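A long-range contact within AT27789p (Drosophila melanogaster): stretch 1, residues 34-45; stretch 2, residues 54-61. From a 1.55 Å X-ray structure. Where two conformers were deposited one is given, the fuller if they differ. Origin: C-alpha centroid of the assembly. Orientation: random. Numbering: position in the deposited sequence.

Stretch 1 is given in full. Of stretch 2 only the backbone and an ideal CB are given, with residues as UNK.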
# COMPACT_ATOMS: atom_id res chain seq x y z
N ILE A 34 5.55 2.48 8.49
CA ILE A 34 4.18 2.73 8.07
C ILE A 34 3.44 3.43 9.21
O ILE A 34 3.56 3.04 10.38
CB ILE A 34 3.48 1.41 7.70
CG1 ILE A 34 4.20 0.70 6.53
CG2 ILE A 34 1.99 1.63 7.32
CD1 ILE A 34 3.73 -0.72 6.36
N LYS A 35 2.61 4.41 8.86
CA LYS A 35 1.85 5.12 9.89
C LYS A 35 0.95 4.16 10.67
O LYS A 35 0.41 3.20 10.11
CB LYS A 35 1.05 6.26 9.24
CG LYS A 35 1.98 7.33 8.70
CD LYS A 35 1.26 8.63 8.38
CE LYS A 35 2.27 9.76 8.17
NZ LYS A 35 2.39 10.20 6.74
N THR A 36 0.81 4.40 11.99
CA THR A 36 0.12 3.43 12.84
C THR A 36 -1.39 3.60 12.85
O THR A 36 -2.10 2.66 13.24
CB THR A 36 0.59 3.54 14.29
OG1 THR A 36 0.49 4.91 14.70
CG2 THR A 36 2.01 3.07 14.42
N ASP A 37 -1.90 4.73 12.43
CA ASP A 37 -3.33 4.93 12.56
C ASP A 37 -4.09 4.13 11.50
O ASP A 37 -3.51 3.43 10.66
CB ASP A 37 -3.66 6.41 12.49
CG ASP A 37 -3.18 7.04 11.21
OD1 ASP A 37 -3.91 6.95 10.21
OD2 ASP A 37 -2.07 7.62 11.21
N ARG A 38 -5.41 4.25 11.54
CA ARG A 38 -6.27 3.58 10.57
C ARG A 38 -5.90 3.92 9.14
O ARG A 38 -6.15 3.13 8.22
CB ARG A 38 -7.73 3.97 10.82
CG ARG A 38 -8.75 3.00 10.26
CD ARG A 38 -10.15 3.60 10.29
NE ARG A 38 -10.37 4.60 9.24
CZ ARG A 38 -10.24 5.92 9.39
NH1 ARG A 38 -10.46 6.73 8.36
NH2 ARG A 38 -9.88 6.43 10.56
N GLU A 39 -5.30 5.09 8.92
CA GLU A 39 -4.99 5.50 7.55
C GLU A 39 -3.59 5.11 7.12
O GLU A 39 -3.09 5.62 6.11
CB GLU A 39 -5.18 7.01 7.39
CG GLU A 39 -6.62 7.47 7.56
CD GLU A 39 -6.93 8.71 6.73
OE1 GLU A 39 -7.83 8.64 5.86
OE2 GLU A 39 -6.26 9.74 6.94
N GLY A 40 -2.93 4.22 7.86
CA GLY A 40 -1.63 3.75 7.41
C GLY A 40 -1.73 2.81 6.22
O GLY A 40 -0.86 2.82 5.34
N ILE A 41 -2.72 1.92 6.24
CA ILE A 41 -2.89 0.91 5.19
C ILE A 41 -4.38 0.91 4.87
O ILE A 41 -5.19 0.65 5.77
CB ILE A 41 -2.46 -0.50 5.63
CG1 ILE A 41 -0.96 -0.57 6.02
CG2 ILE A 41 -2.87 -1.55 4.56
CD1 ILE A 41 -0.55 -1.89 6.72
N LEU A 42 -4.73 1.15 3.62
CA LEU A 42 -6.14 1.15 3.21
C LEU A 42 -6.31 0.28 1.98
O LEU A 42 -5.62 0.47 0.97
CB LEU A 42 -6.64 2.57 2.94
CG LEU A 42 -6.79 3.43 4.21
CD1 LEU A 42 -7.30 4.84 3.91
CD2 LEU A 42 -7.70 2.77 5.27
N PHE A 43 -7.18 -0.72 2.08
CA PHE A 43 -7.51 -1.56 0.94
C PHE A 43 -8.63 -0.93 0.13
O PHE A 43 -9.62 -0.44 0.69
CB PHE A 43 -7.88 -2.96 1.42
CG PHE A 43 -6.75 -3.66 2.13
CD1 PHE A 43 -5.71 -4.19 1.41
CD2 PHE A 43 -6.72 -3.78 3.51
CE1 PHE A 43 -4.62 -4.79 2.02
CE2 PHE A 43 -5.63 -4.41 4.14
CZ PHE A 43 -4.60 -4.93 3.39
N VAL A 44 -8.47 -0.92 -1.19
CA VAL A 44 -9.47 -0.32 -2.07
C VAL A 44 -10.61 -1.32 -2.31
O VAL A 44 -10.38 -2.49 -2.59
CB VAL A 44 -8.82 0.12 -3.39
CG1 VAL A 44 -9.85 0.79 -4.31
CG2 VAL A 44 -7.70 1.09 -3.13
N MET A 45 -11.86 -0.81 -2.26
CA MET A 45 -13.06 -1.62 -2.45
C MET A 45 -13.88 -1.06 -3.61
O MET A 45 -13.80 0.14 -3.88
CB MET A 45 -13.92 -1.61 -1.17
CG MET A 45 -13.18 -2.04 0.07
SD MET A 45 -12.92 -3.80 0.11
CE MET A 45 -11.27 -3.88 0.85
N UNK A 54 -6.18 -3.58 -4.98
CA UNK A 54 -5.37 -2.39 -4.81
C UNK A 54 -5.37 -1.96 -3.35
O UNK A 54 -6.28 -2.28 -2.58
CB UNK A 54 -5.88 -1.26 -5.70
N UNK A 55 -4.33 -1.22 -2.96
CA UNK A 55 -4.26 -0.69 -1.61
C UNK A 55 -3.44 0.58 -1.64
O UNK A 55 -2.70 0.81 -2.58
CB UNK A 55 -3.66 -1.71 -0.64
N UNK A 56 -3.54 1.38 -0.58
CA UNK A 56 -2.66 2.54 -0.40
C UNK A 56 -1.92 2.35 0.91
O UNK A 56 -2.49 1.82 1.86
CB UNK A 56 -3.44 3.86 -0.41
N UNK A 57 -0.65 2.74 0.95
CA UNK A 57 0.16 2.65 2.16
C UNK A 57 0.84 4.00 2.37
O UNK A 57 1.43 4.55 1.44
CB UNK A 57 1.19 1.52 2.06
N UNK A 58 0.73 4.52 3.59
CA UNK A 58 1.29 5.81 3.99
C UNK A 58 2.49 5.56 4.88
O UNK A 58 2.36 4.86 5.89
CB UNK A 58 0.25 6.67 4.71
N UNK A 59 3.62 6.19 4.57
CA UNK A 59 4.85 6.09 5.34
C UNK A 59 5.14 7.37 6.12
O UNK A 59 4.57 8.43 5.86
CB UNK A 59 6.02 5.77 4.41
N UNK A 60 6.10 7.27 7.04
CA UNK A 60 6.42 8.42 7.87
C UNK A 60 7.40 9.37 7.22
O UNK A 60 7.53 10.52 7.66
CB UNK A 60 6.98 7.95 9.21
N UNK A 61 8.11 8.93 6.19
CA UNK A 61 9.20 9.71 5.65
C UNK A 61 9.27 9.53 4.14
O UNK A 61 8.79 8.55 3.58
CB UNK A 61 10.52 9.31 6.31

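Residues 41-45 and 54-58 form two antiparallel strands, their axes at 157°. Backbone hydrogen bonds fix the register, so positions 55 to 59 each have a nearest partner in stretch 1.

Position 54 points sideways, its CB 3.9 Å from Val44 CG2. Stretch 1 offers a methyl group at the base and little beyond it, so many longer chains would suit. The residue is Glu54. Its carboxylate is hydrogen-bonded to a residue just outside the stretches. Its backbone O accepts from Val44 N at 2.9 Å.

Position 55 pairs with Phe43 at a CA-CA distance of 4.2 Å, a non-hydrogen-bonded pair. The CB lies on the same face as Phe43, 3.8 Å from its CD1 and 3.3 Å from Leu42 O. A small residue fits readily beside the ring. The residue is Ala55, whose CB rests against the Phe43 ring.

Position 56 pairs with Leu42. Leu42 N donates to the O of 56 at 2.9 Å, and the N of 56 donates to Leu42 O at 2.7 Å. The CB is on the face of Leu42, where Val44 also presents a methyl. Leucine, isoleucine, methionine or an aromatic would suit. The residue is Phe56, chi1 m. Its ring meets Val44 CG2 at the edge, with CE1 3.6 Å away.

Position 57 pairs with Ile41, CA-CA 4.6 Å. Its CB is 5.0 Å from Ile41 CG1 and 5.3 Å from Ile34 CG2. This is an apolar setting with room for a few carbons, and beta-branched residues are well suited to an extended backbone. Valine, isoleucine or leucine would suit. The residue is Val57, chi1 t. Its CG1 lies 3.9 Å from Ile34 CG1, and its CG2 is 4.5 Å from Ile41 CG1.

Position 58 points toward stretch 1. Its N donates to Gly40 O (2.9 Å), and its O accepts from Lys35 N (3.0 Å). The CB is 3.8 Å from Glu39 O and 4.3 Å from Lys35 CD. A long chain could cover the lysine's carbons, and a donor at its end could meet the carbonyl. Glutamine or methionine is plausible. The residue is Gln58, which has 104 Å² covered by stretch 1. Its chain runs beside Lys35, CB 4.2 Å from Lys35 CD, and its amide end reaches Glu39 O.

Position 59 is bridged to Ile34, but its CB points away. A large apolar chain could still bend back to the isoleucine. The residue is Phe59; its CE1 reaches Ile34 CG1 at 3.7 Å. Its backbone O accepts from Lys35 NZ at 2.9 Å.

Position 60 points sideways, near the carbons of Lys35. An acidic or other polar chain would suit the nearby ammonium. The residue is Glu60. Its OE2 is 4.5 Å from Lys35 NZ, beyond a salt bridge.

Position 61 points away and meets nothing of stretch 1. It precedes a helix, so serine, threonine, aspartate or asparagine could cap. The residue is Ser61, the N-cap.

Stretch 2 54-61: EAFVQFES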
# COMPACT_ATOMS: atom_id res chain seq x y z
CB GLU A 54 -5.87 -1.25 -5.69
CG GLU A 54 -5.86 -1.60 -7.20
CD GLU A 54 -6.58 -0.55 -8.07
OE1 GLU A 54 -5.96 -0.08 -9.06
OE2 GLU A 54 -7.77 -0.22 -7.78
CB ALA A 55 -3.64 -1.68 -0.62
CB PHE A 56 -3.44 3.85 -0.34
CG PHE A 56 -3.99 4.27 -1.66
CD1 PHE A 56 -5.19 3.77 -2.08
CD2 PHE A 56 -3.29 5.13 -2.48
CE1 PHE A 56 -5.72 4.14 -3.32
CE2 PHE A 56 -3.81 5.48 -3.71
CZ PHE A 56 -5.02 5.01 -4.12
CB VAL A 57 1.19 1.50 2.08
CG1 VAL A 57 2.07 1.46 3.34
CG2 VAL A 57 0.45 0.15 1.85
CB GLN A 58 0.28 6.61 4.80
CG GLN A 58 -0.95 6.96 4.08
CD GLN A 58 -1.71 8.06 4.78
OE1 GLN A 58 -2.93 8.01 4.91
NE2 GLN A 58 -0.99 9.07 5.23
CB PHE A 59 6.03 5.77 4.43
CG PHE A 59 5.87 4.47 3.69
CD1 PHE A 59 6.21 3.26 4.31
CD2 PHE A 59 5.37 4.44 2.40
CE1 PHE A 59 6.03 2.06 3.64
CE2 PHE A 59 5.20 3.21 1.71
CZ PHE A 59 5.51 2.03 2.35
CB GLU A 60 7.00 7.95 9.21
CG GLU A 60 6.56 8.78 10.36
CD GLU A 60 5.11 8.54 10.67
OE1 GLU A 60 4.73 7.36 10.79
OE2 GLU A 60 4.35 9.53 10.78
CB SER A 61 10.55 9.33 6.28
OG SER A 61 11.02 8.08 5.78
O HOH W 1 2.30 6.65 13.01
O HOH W 2 -8.19 -4.09 -2.52
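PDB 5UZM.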